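Local structure of nitrosopumilus output domain-containing protein (Pyrococcus horikoshii, 2P9X) at the interface of chains A and B. The protein is of unknown function but binds zinc ions in crystals and forms an all-helical domain of the NitrOD5 family. Residues are numbered along the deposited sequence; one frame, centred on the assembly and turned at random. Chains: chain A/B, Hypothetical protein PH0832.

The interface of chains A and B. Residues chain A 64-65, 67-68; chain B 64-65, 67-68.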
# COMPACT_ATOMS: atom_id res chain seq x y z
N LEU A 64 2.96 -0.15 11.01
CA LEU A 64 1.72 -0.54 11.69
C LEU A 64 1.79 -2.02 12.08
O LEU A 64 1.42 -2.38 13.19
CB LEU A 64 0.51 -0.27 10.78
CG LEU A 64 0.11 1.21 10.63
CD1 LEU A 64 -0.93 1.37 9.54
CD2 LEU A 64 -0.44 1.73 11.96
N LEU A 65 2.26 -2.87 11.17
CA LEU A 65 2.38 -4.29 11.47
C LEU A 65 3.37 -4.50 12.61
O LEU A 65 3.13 -5.31 13.51
CB LEU A 65 2.84 -5.07 10.23
CG LEU A 65 3.05 -6.57 10.46
CD1 LEU A 65 1.73 -7.23 10.88
CD2 LEU A 65 3.59 -7.21 9.19
N MET A 67 4.12 -2.44 15.03
CA MET A 67 3.46 -2.04 16.27
C MET A 67 2.50 -3.10 16.76
O MET A 67 2.45 -3.41 17.96
CB MET A 67 2.73 -0.72 16.06
CG MET A 67 3.67 0.46 15.93
SD MET A 67 2.89 1.94 15.26
CE MET A 67 1.86 2.42 16.65
N VAL A 68 1.73 -3.68 15.84
CA VAL A 68 0.78 -4.71 16.19
C VAL A 68 1.49 -5.97 16.71
O VAL A 68 1.07 -6.56 17.70
CB VAL A 68 -0.12 -5.06 14.99
CG1 VAL A 68 -0.91 -6.32 15.27
CG2 VAL A 68 -1.07 -3.90 14.70
N LEU B 64 -4.86 -2.80 9.91
CA LEU B 64 -3.78 -2.62 10.87
C LEU B 64 -3.96 -1.28 11.58
O LEU B 64 -3.77 -1.19 12.80
CB LEU B 64 -2.42 -2.68 10.17
CG LEU B 64 -1.99 -4.10 9.77
CD1 LEU B 64 -0.81 -4.02 8.83
CD2 LEU B 64 -1.65 -4.91 11.02
N LEU B 65 -4.32 -0.24 10.83
CA LEU B 65 -4.51 1.07 11.45
C LEU B 65 -5.67 1.02 12.44
O LEU B 65 -5.60 1.58 13.53
CB LEU B 65 -4.78 2.15 10.39
CG LEU B 65 -4.90 3.56 10.97
CD1 LEU B 65 -3.58 3.97 11.60
CD2 LEU B 65 -5.29 4.55 9.87
N MET B 67 -6.73 -1.51 14.14
CA MET B 67 -6.27 -2.24 15.32
C MET B 67 -5.41 -1.35 16.21
O MET B 67 -5.54 -1.40 17.43
CB MET B 67 -5.48 -3.48 14.88
CG MET B 67 -6.39 -4.62 14.43
SD MET B 67 -5.52 -5.92 13.53
CE MET B 67 -4.83 -6.85 14.89
N VAL B 68 -4.53 -0.56 15.61
CA VAL B 68 -3.66 0.32 16.38
C VAL B 68 -4.48 1.41 17.06
O VAL B 68 -4.28 1.69 18.25
CB VAL B 68 -2.59 0.98 15.49
CG1 VAL B 68 -1.87 2.08 16.27
CG2 VAL B 68 -1.60 -0.07 15.02
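A:Leu64 and B:Leu64 face each other where the two chains meet, their beta carbons separated by 3.8 Å from A:Leu64 CB to B:Leu64 CB. Beyond that point the two side chains part, each running over the opposite helix: A:Leu64 towards B:Leu65 and B:Val68, B:Leu64 towards A:Leu65 and A:Val68. Both leucines have CG anti to the carbonyl carbon (chi1 -74° in A:Leu64), which sends CG towards the partner, and the second torsion (chi2 170° in A:Leu64) then points the two methyls to separate neighbours. In A:Leu64 the CD1 branch lies against the backbone and beta carbon of B:Leu65, 4.0 Å from B:Leu65 CB. Its CD2 branch meets the CG2 methyl of B:Val68, at 3.7 Å from A:Leu64 CD2, with the two side chains at about a right angle, and also reaches B:Leu65 CD1 at 3.9 Å. A:Val68 receives B:Leu64 in the same crosswise manner, A:Val68 CG2 lying 3.9 Å from B:Leu64 CD2.

The side chains of A:Val68 and B:Val68 meet at a slant through their CG2 methyls, A:Val68 CG2 to B:Val68 CG2 3.9 Å; A:Val68 CG2 also touches B:Leu64, and B:Val68 CG2 touches A:Leu64. The other branch, CG1, takes the methionine: A:Met67 bends at its third torsion (chi3 72°), bringing its terminal methyl CE to 3.8 Å from B:Val68 CG1. B:Met67 repeats this against A:Val68, CE to CG1 at 4.0 Å, as expected of a two-fold arrangement.

An alanine in place of A:Leu64 would keep the beta-carbon meeting but would probably take from B:Val68 CG2 one of its apolar partners and leave B:Leu65 without the A:Leu64 methyls that lie against it, opening a gap between the helices.

The patch hides 274 Å², summed over both chains, and forms part of a two-fold interface within the deposited tetramer, although the structure alone does not show that this assembly exists in solution. It joins helix 59-76 of chain A to helix 59-77 of chain B, each the next-to-last helix of an all-helical chain.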